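Local coordinates for BH0493 protein (Bacillus halodurans C-125, PDB 2QEE) that is a putative zinc-binding metalloenzyme of the amidohydrolase superfamily, whose substrate remains unassigned, at residues I255-M260 with N296-T301; H168-L173 with P219-V224. One frame throughout, in Å; residues are numbered along the deposited sequence.

Interaction 1: I255-M260 with N296-T301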
loop_
_atom_site.group_PDB
_atom_site.type_symbol
_atom_site.label_atom_id
_atom_site.label_comp_id
_atom_site.label_asym_id
_atom_site.label_seq_id
_atom_site.Cartn_x
_atom_site.Cartn_y
_atom_site.Cartn_z
ATOM N N ILE C 255 2.398 32.454 -10.257
ATOM C CA ILE C 255 1.537 31.929 -9.199
ATOM C C ILE C 255 1.400 30.399 -9.466
ATOM O O ILE C 255 1.045 30.019 -10.586
ATOM C CB ILE C 255 0.128 32.603 -9.285
ATOM C CG1 ILE C 255 0.221 34.111 -8.986
ATOM C CG2 ILE C 255 -0.863 32.008 -8.283
ATOM C CD1 ILE C 255 1.046 34.418 -7.718
ATOM N N PRO C 256 1.722 29.541 -8.473
ATOM C CA PRO C 256 1.512 28.080 -8.697
ATOM C C PRO C 256 0.030 27.730 -8.834
ATOM O O PRO C 256 -0.867 28.481 -8.316
ATOM C CB PRO C 256 2.062 27.417 -7.415
ATOM C CG PRO C 256 2.985 28.449 -6.763
ATOM C CD PRO C 256 2.375 29.819 -7.162
ATOM N N PHE C 257 -0.217 26.580 -9.480
ATOM C CA PHE C 257 -1.545 25.980 -9.578
ATOM C C PHE C 257 -1.591 24.752 -8.647
ATOM O O PHE C 257 -0.791 23.818 -8.838
ATOM C CB PHE C 257 -1.704 25.533 -10.997
ATOM C CG PHE C 257 -3.067 24.962 -11.322
ATOM C CD1 PHE C 257 -4.188 25.309 -10.591
ATOM C CD2 PHE C 257 -3.189 24.080 -12.387
ATOM C CE1 PHE C 257 -5.441 24.755 -10.951
ATOM C CE2 PHE C 257 -4.442 23.539 -12.740
ATOM C CZ PHE C 257 -5.542 23.877 -11.987
ATOM N N ALA C 258 -2.486 24.775 -7.681
ATOM C CA ALA C 258 -2.588 23.671 -6.733
ATOM C C ALA C 258 -3.695 22.757 -7.212
ATOM O O ALA C 258 -4.860 23.195 -7.355
ATOM C CB ALA C 258 -2.895 24.164 -5.340
ATOM N N MET C 259 -3.385 21.476 -7.333
ATOM C CA MET C 259 -4.375 20.505 -7.767
ATOM C C MET C 259 -4.522 19.454 -6.670
ATOM O O MET C 259 -3.539 18.846 -6.290
ATOM C CB MET C 259 -3.931 19.824 -9.044
ATOM C CG MET C 259 -3.667 20.786 -10.211
ATOM S SD MET C 259 -3.289 19.977 -11.766
ATOM C CE MET C 259 -1.638 19.459 -11.486
ATOM N N MET C 260 -5.733 19.295 -6.171
ATOM C CA MET C 260 -6.034 18.308 -5.140
ATOM C C MET C 260 -6.880 17.233 -5.819
ATOM O O MET C 260 -8.047 17.478 -6.097
ATOM C CB MET C 260 -6.760 19.013 -3.999
ATOM C CG MET C 260 -5.879 20.195 -3.496
ATOM S SD MET C 260 -6.509 20.982 -2.012
ATOM C CE MET C 260 -8.251 20.676 -1.996
ATOM N N ASN C 296 5.536 26.812 -15.476
ATOM C CA ASN C 296 4.495 26.898 -14.493
ATOM C C ASN C 296 4.900 26.023 -13.327
ATOM O O ASN C 296 5.610 25.010 -13.527
ATOM C CB ASN C 296 3.151 26.362 -15.041
ATOM C CG ASN C 296 2.454 27.367 -15.940
ATOM O OD1 ASN C 296 2.680 27.359 -17.162
ATOM N ND2 ASN C 296 1.575 28.181 -15.354
ATOM N N LYS C 297 4.448 26.431 -12.147
ATOM C CA LYS C 297 4.667 25.640 -10.880
ATOM C C LYS C 297 3.361 24.983 -10.420
ATOM O O LYS C 297 2.302 25.611 -10.464
ATOM C CB LYS C 297 5.183 26.581 -9.789
ATOM C CG LYS C 297 6.643 27.005 -10.134
ATOM C CD LYS C 297 7.305 27.746 -9.032
ATOM C CE LYS C 297 6.798 29.152 -8.954
ATOM N NZ LYS C 297 7.759 29.988 -8.132
ATOM N N PHE C 298 3.449 23.724 -9.924
ATOM C CA PHE C 298 2.264 22.999 -9.565
ATOM C C PHE C 298 2.439 22.420 -8.158
ATOM O O PHE C 298 3.494 21.798 -7.861
ATOM C CB PHE C 298 2.076 21.830 -10.535
ATOM C CG PHE C 298 1.917 22.262 -11.968
ATOM C CD1 PHE C 298 0.612 22.455 -12.478
ATOM C CD2 PHE C 298 3.021 22.514 -12.788
ATOM C CE1 PHE C 298 0.448 22.873 -13.794
ATOM C CE2 PHE C 298 2.827 22.939 -14.141
ATOM C CZ PHE C 298 1.529 23.104 -14.600
ATOM N N LEU C 299 1.448 22.660 -7.315
ATOM C CA LEU C 299 1.409 22.035 -5.983
ATOM C C LEU C 299 0.411 20.905 -6.114
ATOM O O LEU C 299 -0.694 21.136 -6.611
ATOM C CB LEU C 299 0.922 23.057 -4.959
ATOM C CG LEU C 299 1.962 24.101 -4.523
ATOM C CD1 LEU C 299 1.165 25.364 -4.003
ATOM C CD2 LEU C 299 2.840 23.540 -3.383
ATOM N N VAL C 300 0.748 19.687 -5.680
ATOM C CA VAL C 300 -0.225 18.572 -5.827
ATOM C C VAL C 300 -0.305 17.774 -4.558
ATOM O O VAL C 300 0.736 17.510 -3.932
ATOM C CB VAL C 300 0.211 17.645 -6.982
ATOM C CG1 VAL C 300 -0.751 16.378 -7.167
ATOM C CG2 VAL C 300 0.259 18.407 -8.325
ATOM N N THR C 301 -1.521 17.430 -4.185
ATOM C CA THR C 301 -1.793 16.415 -3.166
ATOM C C THR C 301 -2.853 15.471 -3.762
ATOM O O THR C 301 -3.704 15.921 -4.566
ATOM C CB THR C 301 -2.222 17.045 -1.820
ATOM O OG1 THR C 301 -2.052 16.101 -0.749
ATOM C CG2 THR C 301 -3.686 17.573 -1.798
HETATM O O HOH W 1 3.142 28.957 -12.109
HETATM O O HOH W 2 1.093 27.323 -12.493
#
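Met259 and Phe298 meet at the apolar centre, where the flexible thioether ends in a methyl that fits between an aromatic ring and a branched residue. A bend at chi3 (-75°) sets Met259 CE 3.9 Å from Phe298 CD1 and 3.8 Å from Val300 CG2. Phe257 joins them: its CG lies anti to the backbone N (chi1 -176°), and its ring atom CD2 has Phe298 CE1 beside it at 4.1 Å, near the plane of the Phe257 ring. Met259 CG sits over one face of the Phe257 ring, toward its rim. The pliant Met259 chain thus fills in round two rigid rings on the side of the sheet that packs on helices 237-253 and 284-292.

The other side is leaner. Ala258 CB lies 4.0 Å from Leu299 CB, its small methyl fitting beside Tyr221, which packs on both residues. Further on, Met260 CG touches Thr301 CG2 at 3.8 Å, while Thr301 OG1 bonds to Phe324 O.

Between the faces runs a parallel ladder: Phe257 N to Lys297 O, Leu299 N to Phe257 O, Met259 N to Leu299 O (2.8 Å) and Thr301 N to Met259 O (3.2 Å).

Toward the polar edge the Lys297 methylenes lie beside the Pro256 ring; polarity begins with Lys297 NZ, bonded to Phe413 O. One water donates to Ile255 O and accepts from Lys297 N; a second links Asn296 ND2 to Lys297 O. Four backbone bonds thus cross this buried seam, alternate groups such as those of Ala258 and Met260 pair with strand 222-226, and water extends the pairing ahead of the strands.

Interaction 2: H168-L173 with P219-V224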
loop_
_atom_site.group_PDB
_atom_site.type_symbol
_atom_site.label_atom_id
_atom_site.label_comp_id
_atom_site.label_asym_id
_atom_site.label_seq_id
_atom_site.Cartn_x
_atom_site.Cartn_y
_atom_site.Cartn_z
ATOM N N HIS C 168 -3.214 34.259 4.770
ATOM C CA HIS C 168 -2.867 34.465 3.401
ATOM C C HIS C 168 -3.953 33.901 2.503
ATOM O O HIS C 168 -4.574 32.907 2.825
ATOM C CB HIS C 168 -1.517 33.840 3.034
ATOM C CG HIS C 168 -0.416 34.229 3.984
ATOM N ND1 HIS C 168 0.456 35.270 3.725
ATOM C CD2 HIS C 168 -0.090 33.760 5.211
ATOM C CE1 HIS C 168 1.303 35.393 4.740
ATOM N NE2 HIS C 168 0.984 34.497 5.662
ATOM N N ALA C 169 -4.192 34.568 1.386
ATOM C CA ALA C 169 -5.249 34.127 0.442
ATOM C C ALA C 169 -4.798 33.031 -0.498
ATOM O O ALA C 169 -3.647 33.003 -0.964
ATOM C CB ALA C 169 -5.750 35.336 -0.414
ATOM N N ALA C 170 -5.756 32.183 -0.888
ATOM C CA ALA C 170 -5.544 31.297 -2.016
ATOM C C ALA C 170 -6.850 31.245 -2.813
ATOM O O ALA C 170 -7.898 31.108 -2.204
ATOM C CB ALA C 170 -5.166 29.849 -1.553
ATOM N N LEU C 171 -6.746 31.384 -4.119
ATOM C CA LEU C 171 -7.914 31.591 -5.007
ATOM C C LEU C 171 -8.457 30.205 -5.378
ATOM O O LEU C 171 -7.806 29.518 -6.159
ATOM C CB LEU C 171 -7.482 32.372 -6.270
ATOM C CG LEU C 171 -8.535 32.689 -7.345
ATOM C CD1 LEU C 171 -9.794 33.322 -6.687
ATOM C CD2 LEU C 171 -7.914 33.590 -8.411
ATOM N N ARG C 172 -9.613 29.851 -4.813
ATOM C CA ARG C 172 -10.271 28.552 -5.058
ATOM C C ARG C 172 -11.114 28.673 -6.322
ATOM O O ARG C 172 -11.974 29.562 -6.411
ATOM C CB ARG C 172 -11.122 28.150 -3.844
ATOM C CG ARG C 172 -11.896 26.836 -4.034
ATOM C CD ARG C 172 -12.998 26.646 -3.024
ATOM N NE ARG C 172 -13.518 25.278 -3.104
ATOM C CZ ARG C 172 -14.579 24.946 -3.826
ATOM N NH1 ARG C 172 -15.209 25.891 -4.497
ATOM N NH2 ARG C 172 -15.007 23.681 -3.875
ATOM N N LEU C 173 -10.890 27.773 -7.275
ATOM C CA LEU C 173 -11.536 27.908 -8.600
ATOM C C LEU C 173 -12.476 26.771 -9.035
ATOM O O LEU C 173 -12.874 26.759 -10.203
ATOM C CB LEU C 173 -10.483 28.164 -9.662
ATOM C CG LEU C 173 -9.697 29.498 -9.564
ATOM C CD1 LEU C 173 -8.590 29.529 -10.573
ATOM C CD2 LEU C 173 -10.671 30.691 -9.671
ATOM N N PRO C 219 -3.308 36.181 -4.061
ATOM C CA PRO C 219 -3.265 34.788 -3.581
ATOM C C PRO C 219 -1.854 34.231 -3.730
ATOM O O PRO C 219 -1.122 34.586 -4.676
ATOM C CB PRO C 219 -4.240 34.078 -4.557
ATOM C CG PRO C 219 -4.068 34.837 -5.855
ATOM C CD PRO C 219 -3.966 36.290 -5.377
ATOM N N VAL C 220 -1.475 33.315 -2.828
ATOM C CA VAL C 220 -0.229 32.579 -2.951
ATOM C C VAL C 220 -0.267 31.465 -3.987
ATOM O O VAL C 220 0.765 31.039 -4.489
ATOM C CB VAL C 220 0.242 32.073 -1.529
ATOM C CG1 VAL C 220 0.536 33.299 -0.646
ATOM C CG2 VAL C 220 -0.779 31.235 -0.906
ATOM N N TYR C 221 -1.464 30.966 -4.290
ATOM C CA TYR C 221 -1.665 30.023 -5.383
ATOM C C TYR C 221 -3.148 30.047 -5.756
ATOM O O TYR C 221 -3.978 30.586 -4.985
ATOM C CB TYR C 221 -1.166 28.571 -5.028
ATOM C CG TYR C 221 -1.754 27.957 -3.770
ATOM C CD1 TYR C 221 -3.044 27.390 -3.794
ATOM C CD2 TYR C 221 -0.996 27.862 -2.560
ATOM C CE1 TYR C 221 -3.650 26.810 -2.627
ATOM C CE2 TYR C 221 -1.561 27.269 -1.397
ATOM C CZ TYR C 221 -2.893 26.751 -1.438
ATOM O OH TYR C 221 -3.430 26.146 -0.318
ATOM N N MET C 222 -3.453 29.503 -6.920
ATOM C CA MET C 222 -4.823 29.198 -7.365
ATOM C C MET C 222 -5.039 27.687 -7.218
ATOM O O MET C 222 -4.126 26.909 -7.530
ATOM C CB MET C 222 -4.956 29.553 -8.848
ATOM C CG MET C 222 -4.885 31.107 -9.062
ATOM S SD MET C 222 -5.097 31.562 -10.822
ATOM C CE MET C 222 -3.447 31.282 -11.495
ATOM N N ALA C 223 -6.222 27.271 -6.791
ATOM C CA ALA C 223 -6.394 25.848 -6.449
ATOM C C ALA C 223 -7.671 25.290 -7.051
ATOM O O ALA C 223 -8.676 26.027 -7.221
ATOM C CB ALA C 223 -6.470 25.706 -4.971
ATOM N N VAL C 224 -7.680 23.964 -7.214
ATOM C CA VAL C 224 -8.910 23.246 -7.623
ATOM C C VAL C 224 -8.825 21.830 -7.071
ATOM O O VAL C 224 -7.700 21.339 -6.862
ATOM C CB VAL C 224 -9.060 23.257 -9.143
ATOM C CG1 VAL C 224 -7.919 22.446 -9.865
ATOM C CG2 VAL C 224 -10.454 22.720 -9.552
#
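Pro219 sets its CB against Leu171 CB at 4.0 Å, and its compact ring also lies close to the backbone N of Leu171. Val220 follows, donating its N-H to Ala169 O (2.9 Å); one of its methyls, CG1, reaches His168 CB. Its helix-like backbone (phi/psi -76°/-24°) interrupts the extended run, and the pairing slips: Pro219 is nearest Ala170, whereas Met222 already faces Leu171. Tyr221 then accepts a bond from Leu171 N at 3.0 Å. Its CG stands between the backbone N and the carbonyl carbon (chi1 55°), and one ring face receives Ala170 CB in a CH-pi contact, 3.9 Å from the ring centroid; the short methyl can lie close over the ring. The phenol OH is bonded to Met27 O.

The two chains pair as parallel strands of the (beta/alpha)8-type barrel expected for this superfamily, linked by a beta-alpha-beta crossover through helices 174-178, 180-189 and 200-217.

Met222 lies side by side with Leu171, its CG 4.0 Å from Leu171 CD2, while Leu173 CD1 comes against its CB from across; Leu171 and Leu173 also pack on helix 200-217. Ala223 donates to Leu171 O (2.8 Å), and its own carbonyl takes Leu173 N at 2.8 Å, just where Leu173 serves as N-cap of the next helix. Small Ala223 shares its sheet face with Arg172, whose NH1, in the conformer described, forms a salt bridge to Asp147.

The two contacts are consecutive steps of one sheet, their centres 10 Å apart, because strand 222-226 of interaction 2 lies beside strand 257-264 of interaction 1. Probable hydrogen bonds knit that shared seam: Ala258 N to Met222 O at 2.7 Å and Met260 N to Val224 O at 2.9 Å. Tyr221 also packs against Pro256, its CB 3.3 Å from Pro256 O. Both contacts lie beside the zinc site formed by His28, His30 and Asp357. Between nearest atoms, the Met260 side chain is about 4 Å from the zinc ion, though not among those ligands; the Tyr221 side chain is about 3 Å from that of His28, and Arg172's about 5 Å from that of His30.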